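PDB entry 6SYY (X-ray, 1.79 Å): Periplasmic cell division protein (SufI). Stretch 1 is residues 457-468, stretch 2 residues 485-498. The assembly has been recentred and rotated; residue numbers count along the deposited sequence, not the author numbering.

Stretch 1 (457-468) GFQFQVLERSLG
Stretch 2, residues 485-498: PMETVRIAVDMSHP

Two neighbouring strands of one chain, the first running through Val462 to Arg465 and the second from Thr488 through Asp494, are antiparallel, with 152° between their N-to-C directions and a closest axis approach of 4.4 Å. Backbone torsions are extended through most of both strands (Gln461 -118/129, Arg490 -114/125, Ala492 -120/130). Gln461 CA lies 5.3 Å from Ala492 CA, Val462 CA 4.3 Å from Ile491 CA, Glu464 CA 5.2 Å from Arg490 CA and Arg465 CA 4.6 Å from Val489 CA, the wider spacings belonging to the hydrogen-bonded pairs.

The backbone ladder supports this register. Gln461 N donates to Ala492 O at 3.1 Å (162° at the hydrogen), and Ala492 N returns a bond to Gln461 O at 2.9 Å. Between Val462 and Glu464 the register shifts by one residue, a beta bulge at Leu463, whose phi/psi of -88/-46 departs from the extended form. As a result two successive amides share one acceptor: Leu463 N lies 2.6 Å and Glu464 N 3.2 Å from Arg490 O. Normal pairing resumes with Arg490 N donating to Glu464 O at 2.9 Å and 167°. CA-H...O contacts supplement the ladder, from Ile491 CA to Gln461 O (3.4 Å) and from Val489 CA to Glu464 O (3.3 Å). Beyond Arg465, Ser466 N donates to Thr488 O at 2.8 Å, while the Ser466 side chain (chi1 p) places OG 2.8 Å from the donor Thr488 N, nearly linear at 172°. Near the other end a water bridges the backbones, donating to Gln459 O at 2.9 Å and accepting from Asp494 N at 2.7 Å.

Two salt bridges lie on opposite faces of the sheet. On the Arg465-Val489 face, Arg465 (m, t, p, chi4 100°) meets Glu487 (t, t) through two hydrogen bonds, NE to OE1 at 3.0 Å and NH2 to OE2 at 2.9 Å; the carboxylate thus engages two guanidinium nitrogens. Val489 CG2 covers one face of this guanidinium, 4.0 Å from Arg465 NH2. On the Glu464-Arg490 face, Arg490 NH1 donates to Glu464 OE1 at 2.9 Å and a more bent 134°. Glu464 is extended (t, t) and Arg490 is m, t, p with chi4 -113°; Leu463 CD1 lies over the guanidinium, 4.2 Å from Arg490 NH2.

Aromatic contacts lie toward the start of the first stretch. Phe458 (m, chi2 -90°) receives Met495 CA over one ring face, 3.8 Å from the ring centroid and 17° off the normal, while Ser496 O approaches the ring edge, 3.6 Å from Phe458 CE1. Phe460 (p, chi2 83°) receives Ile491 CD1 (chi p, t) 3.7 Å from its centroid and 12° off the normal, so both are CH-pi contacts over a face.

Aliphatic packing completes the contact. Val493 CG1 meets Phe458 CB at 3.8 Å, and its CG2 meets Phe460 CB at 3.9 Å. Val462 (t) joins Val489 (t) through a CG1-CG1 distance of 4.1 Å, and Leu463 CD2 reaches Ala492 CB at 4.0 Å. In all, 1014 Å² is buried between the stretches.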

# COMPACT_ATOMS: atom_id res chain seq x y z
N GLY A 457 0.12 -7.97 10.67
CA GLY A 457 0.95 -8.40 11.78
C GLY A 457 2.43 -8.58 11.52
O GLY A 457 3.25 -8.28 12.39
N PHE A 458 2.79 -9.07 10.34
CA PHE A 458 4.19 -9.35 10.03
C PHE A 458 4.47 -9.10 8.56
O PHE A 458 3.58 -9.26 7.71
CB PHE A 458 4.59 -10.79 10.38
CG PHE A 458 4.05 -11.27 11.69
CD1 PHE A 458 4.79 -11.09 12.86
CD2 PHE A 458 2.82 -11.89 11.77
CE1 PHE A 458 4.29 -11.52 14.07
CE2 PHE A 458 2.32 -12.32 12.98
CZ PHE A 458 3.06 -12.14 14.14
N GLN A 459 5.70 -8.73 8.26
CA GLN A 459 6.16 -8.78 6.89
C GLN A 459 6.66 -10.19 6.57
O GLN A 459 6.86 -11.02 7.47
CB GLN A 459 7.25 -7.75 6.64
CG GLN A 459 6.76 -6.31 6.67
CD GLN A 459 6.70 -5.74 8.08
OE1 GLN A 459 7.27 -6.30 9.01
NE2 GLN A 459 6.00 -4.62 8.23
N PHE A 460 6.85 -10.47 5.29
CA PHE A 460 7.31 -11.78 4.85
C PHE A 460 8.30 -11.61 3.71
O PHE A 460 8.45 -10.52 3.14
CB PHE A 460 6.14 -12.66 4.41
CG PHE A 460 5.28 -12.05 3.33
CD1 PHE A 460 5.64 -12.14 2.00
CD2 PHE A 460 4.10 -11.39 3.66
CE1 PHE A 460 4.85 -11.58 1.01
CE2 PHE A 460 3.31 -10.83 2.68
CZ PHE A 460 3.68 -10.92 1.35
N GLN A 461 8.96 -12.70 3.36
CA GLN A 461 9.89 -12.75 2.24
C GLN A 461 9.39 -13.76 1.22
O GLN A 461 9.05 -14.90 1.58
CB GLN A 461 11.30 -13.12 2.71
CG GLN A 461 11.88 -12.11 3.69
CD GLN A 461 13.15 -12.60 4.32
OE1 GLN A 461 13.55 -13.75 4.14
NE2 GLN A 461 13.80 -11.73 5.08
N VAL A 462 9.31 -13.33 -0.04
CA VAL A 462 8.80 -14.19 -1.10
C VAL A 462 9.86 -15.21 -1.45
O VAL A 462 11.00 -14.86 -1.79
CB VAL A 462 8.40 -13.36 -2.33
CG1 VAL A 462 7.96 -14.28 -3.46
CG2 VAL A 462 7.29 -12.39 -1.98
N LEU A 463 9.50 -16.49 -1.37
CA LEU A 463 10.45 -17.55 -1.67
C LEU A 463 10.45 -17.91 -3.15
O LEU A 463 11.52 -18.03 -3.76
CB LEU A 463 10.14 -18.79 -0.84
CG LEU A 463 10.22 -18.62 0.67
CD1 LEU A 463 9.99 -19.96 1.35
CD2 LEU A 463 11.57 -18.04 1.07
N GLU A 464 9.28 -18.07 -3.76
CA GLU A 464 9.21 -18.73 -5.05
C GLU A 464 7.88 -18.43 -5.73
O GLU A 464 6.84 -18.33 -5.07
CB GLU A 464 9.40 -20.24 -4.87
CG GLU A 464 9.43 -21.06 -6.13
CD GLU A 464 9.58 -22.54 -5.84
OE1 GLU A 464 9.17 -22.97 -4.74
OE2 GLU A 464 10.12 -23.27 -6.69
N ARG A 465 7.92 -18.28 -7.05
CA ARG A 465 6.74 -18.17 -7.89
C ARG A 465 6.75 -19.33 -8.87
O ARG A 465 7.79 -19.63 -9.47
CB ARG A 465 6.70 -16.84 -8.67
CG ARG A 465 7.08 -15.60 -7.87
CD ARG A 465 6.80 -14.34 -8.68
NE ARG A 465 5.36 -14.15 -8.85
CZ ARG A 465 4.63 -13.32 -8.11
NH1 ARG A 465 5.19 -12.57 -7.18
NH2 ARG A 465 3.32 -13.22 -8.33
N SER A 466 5.60 -19.98 -9.04
CA SER A 466 5.56 -21.14 -9.93
C SER A 466 5.60 -20.74 -11.39
O SER A 466 5.95 -21.57 -12.24
CB SER A 466 4.31 -21.97 -9.67
OG SER A 466 3.14 -21.23 -9.98
N LEU A 467 5.26 -19.49 -11.71
CA LEU A 467 5.13 -19.07 -13.10
C LEU A 467 6.39 -18.43 -13.66
O LEU A 467 6.52 -18.32 -14.89
CB LEU A 467 3.95 -18.10 -13.25
CG LEU A 467 2.61 -18.69 -13.70
CD1 LEU A 467 2.22 -19.91 -12.88
CD2 LEU A 467 1.52 -17.63 -13.64
N GLY A 468 7.33 -18.01 -12.81
CA GLY A 468 8.55 -17.40 -13.28
C GLY A 468 9.47 -17.03 -12.14
O GLY A 468 9.22 -17.35 -10.97
N PRO A 485 -3.26 -15.47 -11.92
CA PRO A 485 -4.16 -16.60 -12.17
C PRO A 485 -3.38 -17.89 -12.38
O PRO A 485 -2.38 -17.92 -13.10
CB PRO A 485 -4.90 -16.18 -13.44
CG PRO A 485 -4.90 -14.71 -13.40
CD PRO A 485 -3.58 -14.32 -12.78
N MET A 486 -3.84 -18.95 -11.73
CA MET A 486 -3.26 -20.29 -11.84
C MET A 486 -1.80 -20.33 -11.37
O MET A 486 -1.05 -21.23 -11.76
CB MET A 486 -3.38 -20.83 -13.27
CG MET A 486 -4.80 -20.82 -13.82
SD MET A 486 -6.00 -21.61 -12.71
CE MET A 486 -7.53 -21.39 -13.63
N GLU A 487 -1.39 -19.39 -10.53
CA GLU A 487 -0.03 -19.33 -10.01
C GLU A 487 0.00 -19.79 -8.55
O GLU A 487 -0.96 -19.60 -7.80
CB GLU A 487 0.55 -17.92 -10.12
CG GLU A 487 1.95 -17.77 -9.52
CD GLU A 487 2.56 -16.41 -9.78
OE1 GLU A 487 3.75 -16.36 -10.18
OE2 GLU A 487 1.87 -15.39 -9.59
N THR A 488 1.11 -20.40 -8.17
CA THR A 488 1.41 -20.72 -6.78
C THR A 488 2.61 -19.89 -6.35
O THR A 488 3.61 -19.80 -7.07
CB THR A 488 1.70 -22.22 -6.61
OG1 THR A 488 0.51 -22.97 -6.90
CG2 THR A 488 2.14 -22.52 -5.18
N VAL A 489 2.50 -19.26 -5.18
CA VAL A 489 3.56 -18.44 -4.61
C VAL A 489 3.83 -18.93 -3.20
O VAL A 489 2.89 -19.23 -2.45
CB VAL A 489 3.17 -16.94 -4.61
CG1 VAL A 489 4.30 -16.09 -4.04
CG2 VAL A 489 2.82 -16.48 -6.02
N ARG A 490 5.10 -19.05 -2.84
CA ARG A 490 5.52 -19.46 -1.50
C ARG A 490 6.22 -18.30 -0.81
O ARG A 490 7.18 -17.73 -1.34
CB ARG A 490 6.44 -20.69 -1.57
CG ARG A 490 5.73 -21.98 -1.97
CD ARG A 490 6.70 -23.12 -2.30
NE ARG A 490 7.45 -23.60 -1.14
CZ ARG A 490 8.76 -23.46 -0.97
NH1 ARG A 490 9.49 -22.85 -1.90
NH2 ARG A 490 9.35 -23.93 0.12
N ILE A 491 5.73 -17.95 0.38
CA ILE A 491 6.32 -16.89 1.19
C ILE A 491 6.70 -17.46 2.55
O ILE A 491 6.19 -18.50 2.98
CB ILE A 491 5.38 -15.68 1.36
CG1 ILE A 491 4.12 -16.07 2.14
CG2 ILE A 491 4.99 -15.10 -0.00
CD1 ILE A 491 3.19 -14.92 2.42
N ALA A 492 7.60 -16.76 3.23
CA ALA A 492 8.08 -17.15 4.55
C ALA A 492 7.76 -16.06 5.55
O ALA A 492 8.07 -14.89 5.30
CB ALA A 492 9.59 -17.43 4.53
N VAL A 493 7.16 -16.43 6.67
CA VAL A 493 6.76 -15.49 7.71
C VAL A 493 7.39 -15.92 9.03
O VAL A 493 7.16 -17.05 9.49
CB VAL A 493 5.23 -15.39 7.86
CG1 VAL A 493 4.85 -14.06 8.51
CG2 VAL A 493 4.55 -15.56 6.51
N ASP A 494 8.17 -15.03 9.64
CA ASP A 494 8.64 -15.23 11.01
C ASP A 494 7.64 -14.55 11.93
O ASP A 494 7.63 -13.33 12.07
CB ASP A 494 10.05 -14.66 11.19
CG ASP A 494 10.57 -14.83 12.61
OD1 ASP A 494 9.87 -15.43 13.45
OD2 ASP A 494 11.70 -14.38 12.88
N MET A 495 6.78 -15.36 12.55
CA MET A 495 5.68 -14.83 13.36
C MET A 495 6.11 -14.66 14.82
O MET A 495 5.60 -15.29 15.74
CB MET A 495 4.46 -15.73 13.22
CG MET A 495 3.90 -15.79 11.80
SD MET A 495 2.31 -16.63 11.67
CE MET A 495 1.91 -16.30 9.96
N SER A 496 7.07 -13.76 15.01
CA SER A 496 7.59 -13.41 16.32
C SER A 496 7.11 -12.01 16.69
O SER A 496 7.30 -11.06 15.92
CB SER A 496 9.12 -13.48 16.33
OG SER A 496 9.64 -13.39 17.64
N HIS A 497 6.47 -11.88 17.85
CA HIS A 497 5.92 -10.61 18.30
C HIS A 497 6.26 -10.38 19.76
O HIS A 497 6.35 -11.33 20.54
CB HIS A 497 4.40 -10.53 18.10
CG HIS A 497 3.62 -11.46 18.98
ND1 HIS A 497 3.34 -11.17 20.30
CD2 HIS A 497 3.07 -12.67 18.74
CE1 HIS A 497 2.64 -12.16 20.83
NE2 HIS A 497 2.46 -13.08 19.90
N PRO A 498 6.44 -9.12 20.17
CA PRO A 498 6.89 -8.83 21.54
C PRO A 498 5.77 -8.56 22.53
O PRO A 498 6.01 -7.91 23.56
CB PRO A 498 7.75 -7.58 21.35
CG PRO A 498 7.05 -6.85 20.24
CD PRO A 498 6.50 -7.92 19.31
O HOH W 1 8.71 -12.46 9.10